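Flagellar protein FlgA (Thermotoga maritima, PDB 3FRN) probably acts as a periplasmic chaperone that assists assembly of the P-ring of the flagellar basal body. Local coordinates at residues S30-M35 with R51-E56; L44-L49 with P62-I67; R143-L148 with G196-A201; R150-G155 with K187-Y192. All coordinates share one frame; numbering follows the deposited sequence.

Contact 1. Residues S30-M35 with R51-E56; sequences SEKNLM and RTKFPE
Lys53, in the last turn of helix 47-53, reaches the loop 30-35 along its whole length. Its CG rests on Leu34 CD1 at 3.6 Å, and the chain then bends at chi2 (-78°), which places CD 4.2 Å from CD of Lys32. Beyond the bend, CE passes Leu34 O, and Lys53 NZ ends 3.3 Å from Asn33 O, a weak hydrogen bond. Lysine suits this place because its methylenes can lie against leucine while its ammonium reaches a backbone carbonyl. Lys53 O faces NZ of Lys32 at 3.7 Å, and Lys32 NZ and Lys53 NZ stay 5.9 Å apart, like charges that are not in contact.

Phe54 is the first residue to leave the helical conformation. The contact is therefore one between a helix C-terminus and an irregular loop in the N-terminal domain of FlgA, the loop that leads into strand 35-37. Leu34 and Met35 are tied by backbone hydrogen bonds to Leu18 of strand 16-18, which ties the end of the loop to that strand.

The Phe54 ring is buried. CB of Lys53 lies over one face, displaced toward the rim, while three residues of the loop approach obliquely. CG of Lys32 comes to 3.8 Å from Phe54 CE1, the two side chains running past each other in opposite directions. Leu34 crosses the phenylalanine at about a right angle, with CD1 3.7 Å from Phe54 CE2, and Ser30 OG is a more distant neighbour of CE1. A large flat ring can serve a lysine chain and a leucine methyl at once, and Leu20 also touches it.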
loop_
_atom_site.group_PDB
_atom_site.type_symbol
_atom_site.label_atom_id
_atom_site.label_comp_id
_atom_site.label_asym_id
_atom_site.label_seq_id
_atom_site.Cartn_x
_atom_site.Cartn_y
_atom_site.Cartn_z
ATOM N N SER A 30 30.125 12.229 -20.085
ATOM C CA SER A 30 29.268 11.264 -20.769
ATOM C C SER A 30 28.160 11.966 -21.530
ATOM O O SER A 30 27.596 12.960 -21.063
ATOM C CB SER A 30 28.659 10.253 -19.797
ATOM O OG SER A 30 27.944 9.262 -20.515
ATOM N N GLU A 31 27.846 11.424 -22.702
ATOM C CA GLU A 31 26.932 12.067 -23.629
ATOM C C GLU A 31 25.686 11.217 -23.874
ATOM O O GLU A 31 24.826 11.587 -24.675
ATOM C CB GLU A 31 27.656 12.359 -24.950
ATOM C CG GLU A 31 27.148 13.590 -25.693
ATOM C CD GLU A 31 27.339 14.874 -24.906
ATOM O OE1 GLU A 31 26.319 15.477 -24.500
ATOM O OE2 GLU A 31 28.506 15.272 -24.686
ATOM N N LYS A 32 25.581 10.086 -23.179
ATOM C CA LYS A 32 24.429 9.211 -23.376
ATOM C C LYS A 32 23.236 9.608 -22.508
ATOM O O LYS A 32 23.388 9.970 -21.336
ATOM C CB LYS A 32 24.797 7.730 -23.216
ATOM C CG LYS A 32 24.424 7.083 -21.901
ATOM C CD LYS A 32 23.922 5.663 -22.126
ATOM C CE LYS A 32 24.969 4.795 -22.813
ATOM N NZ LYS A 32 24.400 3.505 -23.286
ATOM N N ASN A 33 22.057 9.552 -23.122
ATOM C CA ASN A 33 20.792 9.906 -22.480
ATOM C C ASN A 33 20.384 8.844 -21.465
ATOM O O ASN A 33 20.206 7.676 -21.807
ATOM C CB ASN A 33 19.711 10.123 -23.556
ATOM C CG ASN A 33 18.281 10.114 -22.997
ATOM O OD1 ASN A 33 17.393 9.485 -23.573
ATOM N ND2 ASN A 33 18.053 10.822 -21.893
ATOM N N LEU A 34 20.261 9.262 -20.210
ATOM C CA LEU A 34 19.880 8.359 -19.136
ATOM C C LEU A 34 18.370 8.397 -18.927
ATOM O O LEU A 34 17.713 7.356 -18.917
ATOM C CB LEU A 34 20.617 8.733 -17.846
ATOM C CG LEU A 34 20.589 7.816 -16.620
ATOM C CD1 LEU A 34 21.222 6.474 -16.922
ATOM C CD2 LEU A 34 21.322 8.485 -15.481
ATOM N N MET A 35 17.831 9.603 -18.757
ATOM C CA MET A 35 16.395 9.810 -18.569
ATOM C C MET A 35 15.950 11.058 -19.325
ATOM O O MET A 35 16.749 11.967 -19.552
ATOM C CB MET A 35 16.054 10.002 -17.079
ATOM C CG MET A 35 16.396 8.836 -16.143
ATOM S SD MET A 35 15.012 7.799 -15.621
ATOM C CE MET A 35 15.362 7.739 -13.882
ATOM N N ARG A 51 22.889 -0.536 -14.148
ATOM C CA ARG A 51 23.491 -1.796 -14.615
ATOM C C ARG A 51 23.226 -1.980 -16.112
ATOM O O ARG A 51 24.043 -2.552 -16.829
ATOM C CB ARG A 51 22.955 -2.995 -13.810
ATOM C CG ARG A 51 23.559 -4.362 -14.194
ATOM C CD ARG A 51 22.775 -5.527 -13.554
ATOM N NE ARG A 51 23.223 -6.862 -14.038
ATOM C CZ ARG A 51 22.586 -8.018 -13.775
ATOM N NH1 ARG A 51 21.467 -8.012 -13.034
ATOM N NH2 ARG A 51 23.057 -9.186 -14.257
ATOM N N THR A 52 22.085 -1.474 -16.580
ATOM C CA THR A 52 21.710 -1.544 -17.992
ATOM C C THR A 52 22.477 -0.535 -18.845
ATOM O O THR A 52 23.038 -0.893 -19.888
ATOM C CB THR A 52 20.201 -1.297 -18.189
ATOM O OG1 THR A 52 19.462 -2.014 -17.195
ATOM C CG2 THR A 52 19.757 -1.757 -19.575
ATOM N N LYS A 53 22.490 0.721 -18.404
ATOM C CA LYS A 53 23.126 1.806 -19.147
ATOM C C LYS A 53 24.643 1.727 -19.076
ATOM O O LYS A 53 25.323 1.754 -20.106
ATOM C CB LYS A 53 22.648 3.166 -18.630
ATOM C CG LYS A 53 21.154 3.408 -18.770
ATOM C CD LYS A 53 20.745 3.779 -20.183
ATOM C CE LYS A 53 19.368 4.443 -20.181
ATOM N NZ LYS A 53 18.883 4.661 -21.568
ATOM N N PHE A 54 25.174 1.613 -17.861
ATOM C CA PHE A 54 26.623 1.499 -17.668
ATOM C C PHE A 54 26.992 0.229 -16.898
ATOM O O PHE A 54 27.249 0.289 -15.695
ATOM C CB PHE A 54 27.168 2.731 -16.934
ATOM C CG PHE A 54 26.490 4.016 -17.317
ATOM C CD1 PHE A 54 26.857 4.688 -18.476
ATOM C CD2 PHE A 54 25.483 4.553 -16.518
ATOM C CE1 PHE A 54 26.235 5.873 -18.836
ATOM C CE2 PHE A 54 24.850 5.736 -16.868
ATOM C CZ PHE A 54 25.226 6.401 -18.027
ATOM N N PRO A 55 27.022 -0.927 -17.586
ATOM C CA PRO A 55 27.368 -2.191 -16.933
ATOM C C PRO A 55 28.857 -2.314 -16.618
ATOM O O PRO A 55 29.262 -3.227 -15.897
ATOM C CB PRO A 55 26.977 -3.234 -17.980
ATOM C CG PRO A 55 27.133 -2.531 -19.277
ATOM C CD PRO A 55 26.718 -1.117 -19.016
ATOM N N GLU A 56 29.653 -1.400 -17.164
ATOM C CA GLU A 56 31.105 -1.425 -17.016
ATOM C C GLU A 56 31.581 -0.730 -15.741
ATOM O O GLU A 56 32.713 -0.939 -15.307
ATOM C CB GLU A 56 31.789 -0.823 -18.255
ATOM C CG GLU A 56 31.248 0.543 -18.707
ATOM C CD GLU A 56 30.012 0.450 -19.597
ATOM O OE1 GLU A 56 29.783 -0.616 -20.205
ATOM O OE2 GLU A 56 29.270 1.448 -19.691
#

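Contact 2. Residues L44-L49 with P62-I67; sequences LVTRDL and PENVRI
The Arg47 guanidinium takes its partners from 62-67 at its edge, where two successive carbonyls receive it. Arg47 NH1 donates to Pro62 O at 2.6 Å in a nearly straight bond (178°). The oxygen lies in the guanidinium plane, although the nitrogen stands above the plane of that carbonyl. NE makes a weak bond to Glu63 O. The bend at chi2 (-56°) directs CD back toward the turn, and arginine suits the place because its planar N-H groups can serve neighbouring acceptors together. Glu63 OE2 lies well out of the guanidinium plane, 4.5 Å from Arg47 NE, and acts on it through charge alone; it accepts a bond from a water that also receives weak bonds from Arg47 N and Asn64 ND2.

The Asn64 side chain, which ends in the other flat group, runs beside that of Thr46 in the same direction, with ND2 3.4 Å from Thr46 CG2, and its CB packs against Leu44 CG. Thr46 is the N-cap of helix 47-53: OG1, set between backbone N and carbonyl carbon (chi1 57°), accepts from Leu49 N.

From here the segments become an antiparallel strand pair. Val45 and Val65 form the hydrogen-bonded pair, Val45 N to Val65 O being 2.8 Å, and their CB atoms meet at 4.0 Å. Val45 CG2 also presses on Ile67 CD1 at 3.5 Å; beta-branched valine and isoleucine favour extended backbones. Leu44 and Arg66 make the adjacent non-hydrogen-bonded pair, Arg66 being salt-bridged to Glu42.

Strand 65-69 lies between 42-45 and 10-13, Leu18 and Ile23 pack on Val45, and strand 93-101 meets Leu44.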
loop_
_atom_site.group_PDB
_atom_site.type_symbol
_atom_site.label_atom_id
_atom_site.label_comp_id
_atom_site.label_asym_id
_atom_site.label_seq_id
_atom_site.Cartn_x
_atom_site.Cartn_y
_atom_site.Cartn_z
ATOM N N LEU A 44 13.357 8.376 -10.099
ATOM C CA LEU A 44 14.155 7.562 -9.207
ATOM C C LEU A 44 15.132 6.794 -10.064
ATOM O O LEU A 44 14.722 5.917 -10.812
ATOM C CB LEU A 44 13.248 6.596 -8.459
ATOM C CG LEU A 44 13.545 6.211 -7.018
ATOM C CD1 LEU A 44 13.404 7.398 -6.075
ATOM C CD2 LEU A 44 12.597 5.104 -6.625
ATOM N N VAL A 45 16.412 7.151 -9.999
ATOM C CA VAL A 45 17.431 6.426 -10.746
ATOM C C VAL A 45 17.844 5.204 -9.942
ATOM O O VAL A 45 18.404 5.328 -8.851
ATOM C CB VAL A 45 18.679 7.274 -11.037
ATOM C CG1 VAL A 45 19.725 6.434 -11.767
ATOM C CG2 VAL A 45 18.328 8.485 -11.859
ATOM N N THR A 46 17.566 4.027 -10.491
ATOM C CA THR A 46 17.833 2.771 -9.802
ATOM C C THR A 46 19.148 2.133 -10.241
ATOM O O THR A 46 19.718 2.509 -11.267
ATOM C CB THR A 46 16.710 1.766 -10.071
ATOM O OG1 THR A 46 16.576 1.578 -11.485
ATOM C CG2 THR A 46 15.397 2.275 -9.506
ATOM N N ARG A 47 19.607 1.153 -9.460
ATOM C CA ARG A 47 20.809 0.385 -9.766
ATOM C C ARG A 47 20.602 -0.489 -10.989
ATOM O O ARG A 47 21.548 -0.756 -11.736
ATOM C CB ARG A 47 21.199 -0.506 -8.585
ATOM C CG ARG A 47 21.494 0.239 -7.309
ATOM C CD ARG A 47 22.579 1.262 -7.533
ATOM N NE ARG A 47 22.865 2.009 -6.318
ATOM C CZ ARG A 47 23.903 1.788 -5.525
ATOM N NH1 ARG A 47 24.072 2.531 -4.441
ATOM N NH2 ARG A 47 24.769 0.825 -5.811
ATOM N N ASP A 48 19.365 -0.949 -11.172
ATOM C CA ASP A 48 18.994 -1.761 -12.330
ATOM C C ASP A 48 19.046 -0.938 -13.621
ATOM O O ASP A 48 19.370 -1.465 -14.682
ATOM C CB ASP A 48 17.606 -2.371 -12.136
ATOM C CG ASP A 48 17.404 -3.654 -12.936
ATOM O OD1 ASP A 48 16.237 -3.938 -13.288
ATOM O OD2 ASP A 48 18.396 -4.381 -13.203
ATOM N N LEU A 49 18.727 0.351 -13.523
ATOM C CA LEU A 49 18.899 1.268 -14.648
ATOM C C LEU A 49 20.384 1.455 -14.946
ATOM O O LEU A 49 20.810 1.401 -16.107
ATOM C CB LEU A 49 18.246 2.624 -14.360
ATOM C CG LEU A 49 18.142 3.560 -15.570
ATOM C CD1 LEU A 49 17.238 2.955 -16.640
ATOM C CD2 LEU A 49 17.652 4.931 -15.174
ATOM N N PRO A 62 23.663 5.866 -2.011
ATOM C CA PRO A 62 22.260 5.519 -1.786
ATOM C C PRO A 62 21.750 4.514 -2.814
ATOM O O PRO A 62 22.315 4.397 -3.904
ATOM C CB PRO A 62 21.534 6.859 -1.967
ATOM C CG PRO A 62 22.448 7.674 -2.811
ATOM C CD PRO A 62 23.819 7.285 -2.371
ATOM N N GLU A 63 20.683 3.805 -2.460
ATOM C CA GLU A 63 20.092 2.791 -3.325
ATOM C C GLU A 63 19.640 3.391 -4.651
ATOM O O GLU A 63 19.909 2.843 -5.722
ATOM C CB GLU A 63 18.900 2.144 -2.620
ATOM C CG GLU A 63 18.339 0.942 -3.344
ATOM C CD GLU A 63 19.353 -0.179 -3.450
ATOM O OE1 GLU A 63 19.862 -0.630 -2.400
ATOM O OE2 GLU A 63 19.633 -0.610 -4.586
ATOM N N ASN A 64 18.953 4.523 -4.551
ATOM C CA ASN A 64 18.429 5.249 -5.691
ATOM C C ASN A 64 18.773 6.728 -5.574
ATOM O O ASN A 64 19.005 7.238 -4.473
ATOM C CB ASN A 64 16.903 5.116 -5.752
ATOM C CG ASN A 64 16.425 3.691 -5.530
ATOM O OD1 ASN A 64 15.757 3.398 -4.534
ATOM N ND2 ASN A 64 16.770 2.795 -6.450
ATOM N N VAL A 65 18.792 7.413 -6.714
ATOM C CA VAL A 65 18.908 8.870 -6.733
ATOM C C VAL A 65 17.525 9.444 -7.002
ATOM O O VAL A 65 16.873 9.045 -7.964
ATOM C CB VAL A 65 19.887 9.355 -7.831
ATOM C CG1 VAL A 65 20.053 10.865 -7.777
ATOM C CG2 VAL A 65 21.244 8.664 -7.681
ATOM N N ARG A 66 17.087 10.375 -6.158
ATOM C CA ARG A 66 15.771 10.997 -6.299
ATOM C C ARG A 66 15.843 12.390 -6.941
ATOM O O ARG A 66 16.419 13.315 -6.378
ATOM C CB ARG A 66 15.049 11.043 -4.943
ATOM C CG ARG A 66 13.733 11.813 -4.953
ATOM C CD ARG A 66 12.878 11.441 -3.758
ATOM N NE ARG A 66 11.525 11.993 -3.841
ATOM C CZ ARG A 66 10.551 11.720 -2.974
ATOM N NH1 ARG A 66 10.768 10.892 -1.953
ATOM N NH2 ARG A 66 9.354 12.269 -3.134
ATOM N N ILE A 67 15.239 12.516 -8.121
ATOM C CA ILE A 67 15.304 13.730 -8.930
ATOM C C ILE A 67 13.943 14.420 -9.033
ATOM O O ILE A 67 12.958 13.818 -9.465
ATOM C CB ILE A 67 15.779 13.415 -10.362
ATOM C CG1 ILE A 67 16.974 12.468 -10.340
ATOM C CG2 ILE A 67 16.090 14.699 -11.155
ATOM C CD1 ILE A 67 17.198 11.834 -11.666
HETATM O O HOH W 1 17.852 0.376 -6.716
#

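Contact 3. Residues R143-L148 with G196-A201; sequences RNVVVL and GTVLTA
Leu148 and Leu199 meet at about a right angle in the buried part of this contact, with Leu148 CD2 3.9 Å from Leu199 CD2. The same Leu199 methyl touches Val146 CG1 at 3.9 Å, so one leucine end sits between two residues of strand 143-148 that are spaced two apart. Val184 of helix 181-184 touches both Val146 and Leu199 and extends this apolar cluster.

The Val198 side is more open to solvent, though its methyls are in equally close contact. Its CB points away from the strand and the residue is partly exposed, yet each methyl keeps one valine partner: Val198 CG1 meets Val145 CG2 at 4.0 Å, and CG2 meets Val147 CG2. Thr197 and Gly196 are also partly exposed. The threonine turns its hydroxyl to Lys194 O, within its own loop, and gives the strand its carbonyl instead. Glycine suits position 196 because its positive phi (95°) would force a side chain against the preceding carbonyl oxygen.

Three backbone bonds join the segments. Leu199 N to Val146 O is 3.0 Å and nearly straight (171°). Leu148 N reaches Thr197 O at 3.1 Å, and Gly196 N binds Leu148 O at the same distance.

Grouped around a single beta bridge, Val147 with Val198, these bonds fasten a loop of the SAF domain to the end of the long strand 132-148. The chemistry implies division of labour: main-chain bonds set the register, while aliphatic side chains, rather than charges, bury the surface.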
loop_
_atom_site.group_PDB
_atom_site.type_symbol
_atom_site.label_atom_id
_atom_site.label_comp_id
_atom_site.label_asym_id
_atom_site.label_seq_id
_atom_site.Cartn_x
_atom_site.Cartn_y
_atom_site.Cartn_z
ATOM N N ARG A 143 2.523 4.507 4.262
ATOM C CA ARG A 143 1.624 4.896 5.351
ATOM C C ARG A 143 2.030 4.223 6.649
ATOM O O ARG A 143 2.783 3.256 6.639
ATOM C CB ARG A 143 0.182 4.515 5.007
ATOM C CG ARG A 143 -0.808 5.671 5.075
ATOM C CD ARG A 143 -0.744 6.513 3.808
ATOM N NE ARG A 143 -1.489 7.767 3.907
ATOM C CZ ARG A 143 -1.061 8.868 4.526
ATOM N NH1 ARG A 143 -1.826 9.951 4.544
ATOM N NH2 ARG A 143 0.119 8.898 5.133
ATOM N N ASN A 144 1.533 4.741 7.767
ATOM C CA ASN A 144 1.735 4.097 9.059
ATOM C C ASN A 144 0.724 2.984 9.290
ATOM O O ASN A 144 -0.477 3.229 9.359
ATOM C CB ASN A 144 1.682 5.116 10.193
ATOM C CG ASN A 144 2.981 5.884 10.343
ATOM O OD1 ASN A 144 3.944 5.394 10.935
ATOM N ND2 ASN A 144 3.012 7.098 9.811
ATOM N N VAL A 145 1.224 1.756 9.387
ATOM C CA VAL A 145 0.371 0.590 9.592
ATOM C C VAL A 145 0.608 -0.063 10.959
ATOM O O VAL A 145 1.615 0.190 11.614
ATOM C CB VAL A 145 0.540 -0.464 8.465
ATOM C CG1 VAL A 145 0.134 0.114 7.113
ATOM C CG2 VAL A 145 1.956 -0.984 8.433
ATOM N N VAL A 146 -0.336 -0.903 11.375
ATOM C CA VAL A 146 -0.279 -1.584 12.659
ATOM C C VAL A 146 0.552 -2.864 12.550
ATOM O O VAL A 146 0.239 -3.756 11.760
ATOM C CB VAL A 146 -1.710 -1.880 13.186
ATOM C CG1 VAL A 146 -1.682 -2.876 14.325
ATOM C CG2 VAL A 146 -2.387 -0.590 13.627
ATOM N N VAL A 147 1.616 -2.937 13.346
ATOM C CA VAL A 147 2.554 -4.058 13.311
ATOM C C VAL A 147 2.649 -4.682 14.707
ATOM O O VAL A 147 2.608 -3.970 15.710
ATOM C CB VAL A 147 3.955 -3.592 12.800
ATOM C CG1 VAL A 147 5.034 -4.647 13.038
ATOM C CG2 VAL A 147 3.894 -3.230 11.320
ATOM N N LEU A 148 2.763 -6.006 14.764
ATOM C CA LEU A 148 2.858 -6.731 16.039
ATOM C C LEU A 148 4.133 -6.477 16.849
ATOM O O LEU A 148 5.249 -6.563 16.322
ATOM C CB LEU A 148 2.672 -8.234 15.813
ATOM C CG LEU A 148 1.231 -8.692 15.553
ATOM C CD1 LEU A 148 1.182 -10.198 15.439
ATOM C CD2 LEU A 148 0.285 -8.222 16.651
ATOM N N GLY A 196 6.445 -8.603 14.388
ATOM C CA GLY A 196 6.892 -8.028 13.119
ATOM C C GLY A 196 5.867 -8.157 12.006
ATOM O O GLY A 196 5.994 -7.530 10.955
ATOM N N THR A 197 4.849 -8.978 12.242
ATOM C CA THR A 197 3.795 -9.210 11.270
ATOM C C THR A 197 2.886 -7.992 11.157
ATOM O O THR A 197 2.277 -7.565 12.143
ATOM C CB THR A 197 2.962 -10.468 11.632
ATOM O OG1 THR A 197 3.814 -11.623 11.628
ATOM C CG2 THR A 197 1.837 -10.686 10.643
ATOM N N VAL A 198 2.825 -7.440 9.945
ATOM C CA VAL A 198 1.878 -6.384 9.583
ATOM C C VAL A 198 0.490 -6.972 9.639
ATOM O O VAL A 198 0.202 -7.951 8.943
ATOM C CB VAL A 198 2.112 -5.869 8.151
ATOM C CG1 VAL A 198 1.057 -4.826 7.766
ATOM C CG2 VAL A 198 3.518 -5.306 8.007
ATOM N N LEU A 199 -0.359 -6.376 10.469
ATOM C CA LEU A 199 -1.690 -6.897 10.710
ATOM C C LEU A 199 -2.549 -6.561 9.515
ATOM O O LEU A 199 -2.456 -5.465 8.982
ATOM C CB LEU A 199 -2.270 -6.294 11.997
ATOM C CG LEU A 199 -2.687 -7.289 13.083
ATOM C CD1 LEU A 199 -1.816 -8.526 13.043
ATOM C CD2 LEU A 199 -2.594 -6.663 14.462
ATOM N N THR A 200 -3.350 -7.520 9.063
ATOM C CA THR A 200 -4.288 -7.276 7.977
ATOM C C THR A 200 -5.684 -7.791 8.325
ATOM O O THR A 200 -5.831 -8.701 9.138
ATOM C CB THR A 200 -3.834 -7.903 6.621
ATOM O OG1 THR A 200 -3.813 -9.331 6.724
ATOM C CG2 THR A 200 -2.455 -7.395 6.181
ATOM N N ALA A 201 -6.696 -7.210 7.680
ATOM C CA ALA A 201 -8.099 -7.533 7.916
ATOM C C ALA A 201 -8.424 -9.033 7.911
ATOM O O ALA A 201 -9.234 -9.504 8.711
ATOM C CB ALA A 201 -8.967 -6.793 6.910
#

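Contact 4. Residues R150-G155 with K187-Y192; sequences RNINVG and KISRRY
Ser189 O accepts the one hydrogen bond that crosses this contact, from Gly155 N at 2.9 Å and almost straight (171°). Gly155 has a positive phi, which glycine tolerates because it has no CB to strike the preceding carbonyl oxygen. The Ser189 hydroxyl turns to its own segment: OG, anti to the backbone N (chi1 -175°), donates to a lone pair of Arg191 O at 2.6 Å. That bond ties the segment into a tight bend. A small serine fits this buried spot, where Ile152 CD1 lies 3.4 Å from Ser189 OG and Asn153 O approaches CB.

Farther along, Tyr192 has more of its surface covered by the other segment than any other residue here. Its CA makes a C-H...O contact with Ile152 O at 3.2 Å, and that oxygen also lies obliquely 3.3 Å from Tyr192 CD2. Asn153 OD1 faces Tyr192 CB and accepts a weak bond from Val154 N. The Asn153 amide is steeply turned from the ring, by 82°. Val154 CG2 meets Arg191 CA at 3.7 Å.

Asn151 binds Glu195 N through OD1, and the Ser189 backbone is hydrogen-bonded to that of Asp156. The arrangement is an irregular loop, 150-155, laid against the short strand 188-189 and the turn after it, at the surface of the SAF domain.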
loop_
_atom_site.group_PDB
_atom_site.type_symbol
_atom_site.label_atom_id
_atom_site.label_comp_id
_atom_site.label_asym_id
_atom_site.label_seq_id
_atom_site.Cartn_x
_atom_site.Cartn_y
_atom_site.Cartn_z
ATOM N N ARG A 150 4.495 -8.373 19.654
ATOM C CA ARG A 150 4.728 -9.690 20.243
ATOM C C ARG A 150 3.926 -10.784 19.546
ATOM O O ARG A 150 2.984 -10.495 18.807
ATOM C CB ARG A 150 4.409 -9.660 21.742
ATOM C CG ARG A 150 2.990 -9.220 22.061
ATOM C CD ARG A 150 2.856 -8.676 23.485
ATOM N NE ARG A 150 3.275 -9.617 24.528
ATOM C CZ ARG A 150 2.575 -10.679 24.932
ATOM N NH1 ARG A 150 1.404 -10.983 24.370
ATOM N NH2 ARG A 150 3.058 -11.452 25.901
ATOM N N ASN A 151 4.311 -12.037 19.784
ATOM C CA ASN A 151 3.614 -13.194 19.219
ATOM C C ASN A 151 2.218 -13.347 19.793
ATOM O O ASN A 151 1.997 -13.129 20.985
ATOM C CB ASN A 151 4.403 -14.482 19.459
ATOM C CG ASN A 151 5.793 -14.439 18.860
ATOM O OD1 ASN A 151 6.163 -13.478 18.182
ATOM N ND2 ASN A 151 6.574 -15.482 19.111
ATOM N N ILE A 152 1.274 -13.712 18.932
ATOM C CA ILE A 152 -0.111 -13.899 19.339
ATOM C C ILE A 152 -0.645 -15.214 18.771
ATOM O O ILE A 152 -0.131 -15.716 17.771
ATOM C CB ILE A 152 -1.007 -12.723 18.883
ATOM C CG1 ILE A 152 -1.021 -12.625 17.356
ATOM C CG2 ILE A 152 -0.547 -11.402 19.531
ATOM C CD1 ILE A 152 -2.107 -11.773 16.819
ATOM N N ASN A 153 -1.671 -15.766 19.414
ATOM C CA ASN A 153 -2.182 -17.083 19.056
ATOM C C ASN A 153 -3.620 -17.001 18.536
ATOM O O ASN A 153 -4.267 -15.950 18.626
ATOM C CB ASN A 153 -2.076 -18.028 20.265
ATOM C CG ASN A 153 -1.914 -19.504 19.872
ATOM O OD1 ASN A 153 -1.944 -19.865 18.694
ATOM N ND2 ASN A 153 -1.756 -20.361 20.878
ATOM N N VAL A 154 -4.093 -18.106 17.966
ATOM C CA VAL A 154 -5.479 -18.252 17.541
ATOM C C VAL A 154 -6.370 -17.979 18.745
ATOM O O VAL A 154 -6.177 -18.563 19.812
ATOM C CB VAL A 154 -5.748 -19.689 17.021
ATOM C CG1 VAL A 154 -7.199 -19.867 16.598
ATOM C CG2 VAL A 154 -4.817 -20.025 15.875
ATOM N N GLY A 155 -7.318 -17.063 18.586
ATOM C CA GLY A 155 -8.261 -16.760 19.660
ATOM C C GLY A 155 -7.853 -15.641 20.601
ATOM O O GLY A 155 -8.658 -15.197 21.413
ATOM N N LYS A 187 -10.266 -6.920 18.545
ATOM C CA LYS A 187 -10.366 -7.957 17.528
ATOM C C LYS A 187 -9.728 -9.240 18.025
ATOM O O LYS A 187 -8.853 -9.217 18.885
ATOM C CB LYS A 187 -9.695 -7.529 16.218
ATOM C CG LYS A 187 -10.403 -6.409 15.457
ATOM C CD LYS A 187 -11.398 -6.944 14.450
ATOM C CE LYS A 187 -12.152 -5.807 13.761
ATOM N NZ LYS A 187 -11.331 -5.095 12.736
ATOM N N ILE A 188 -10.168 -10.352 17.453
ATOM C CA ILE A 188 -9.716 -11.679 17.837
ATOM C C ILE A 188 -8.880 -12.261 16.694
ATOM O O ILE A 188 -9.337 -12.321 15.561
ATOM C CB ILE A 188 -10.942 -12.581 18.185
ATOM C CG1 ILE A 188 -11.620 -12.058 19.456
ATOM C CG2 ILE A 188 -10.540 -14.040 18.361
ATOM C CD1 ILE A 188 -12.982 -12.629 19.707
ATOM N N SER A 189 -7.655 -12.666 17.000
ATOM C CA SER A 189 -6.763 -13.262 16.015
ATOM C C SER A 189 -7.286 -14.596 15.478
ATOM O O SER A 189 -7.688 -15.471 16.241
ATOM C CB SER A 189 -5.387 -13.484 16.628
ATOM O OG SER A 189 -4.480 -13.954 15.644
ATOM N N ARG A 190 -7.265 -14.752 14.158
ATOM C CA ARG A 190 -7.657 -16.015 13.544
ATOM C C ARG A 190 -6.457 -16.950 13.462
ATOM O O ARG A 190 -6.596 -18.122 13.111
ATOM C CB ARG A 190 -8.249 -15.790 12.146
ATOM C CG ARG A 190 -9.513 -14.929 12.114
ATOM C CD ARG A 190 -9.946 -14.620 10.689
ATOM N NE ARG A 190 -10.953 -15.564 10.216
ATOM C CZ ARG A 190 -12.213 -15.239 9.937
ATOM N NH1 ARG A 190 -13.059 -16.170 9.517
ATOM N NH2 ARG A 190 -12.632 -13.987 10.067
ATOM N N ARG A 191 -5.272 -16.429 13.770
ATOM C CA ARG A 191 -4.048 -17.221 13.628
ATOM C C ARG A 191 -2.931 -16.964 14.641
ATOM O O ARG A 191 -2.950 -15.987 15.406
ATOM C CB ARG A 191 -3.490 -17.156 12.192
ATOM C CG ARG A 191 -3.727 -15.870 11.438
ATOM C CD ARG A 191 -3.475 -16.088 9.954
ATOM N NE ARG A 191 -4.277 -17.196 9.437
ATOM C CZ ARG A 191 -5.482 -17.062 8.886
ATOM N NH1 ARG A 191 -6.040 -15.863 8.759
ATOM N NH2 ARG A 191 -6.132 -18.135 8.453
ATOM N N TYR A 192 -1.965 -17.879 14.637
ATOM C CA TYR A 192 -0.713 -17.669 15.326
ATOM C C TYR A 192 0.196 -16.811 14.449
ATOM O O TYR A 192 0.632 -17.231 13.372
ATOM C CB TYR A 192 -0.047 -19.004 15.667
ATOM C CG TYR A 192 1.353 -18.860 16.221
ATOM C CD1 TYR A 192 2.467 -19.074 15.414
ATOM C CD2 TYR A 192 1.564 -18.508 17.552
ATOM C CE1 TYR A 192 3.754 -18.945 15.915
ATOM C CE2 TYR A 192 2.847 -18.371 18.064
ATOM C CZ TYR A 192 3.936 -18.592 17.240
ATOM O OH TYR A 192 5.211 -18.465 17.741
#

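In the fold
The four contacts fall into two pairs, one in each of two separate parts of an elongated chain. Contacts 1 and 2 share helix 47-53 in the N-terminal domain; their segments alternate along the sequence, their centres lie about 13 Å apart, and Met35 of contact 1 packs on Leu44, Val45 and Leu49 of contact 2, so the two contacts share packing. Contacts 3 and 4, also about 13 Å apart between centres, belong to the SAF domain; both segments of contact 4 fall between those of contact 3. Contacts 1 and 4 are about 50 Å apart between centres, on opposite sides of the chain's centre. Each pair lies within its own domain, consistent with a modular protein.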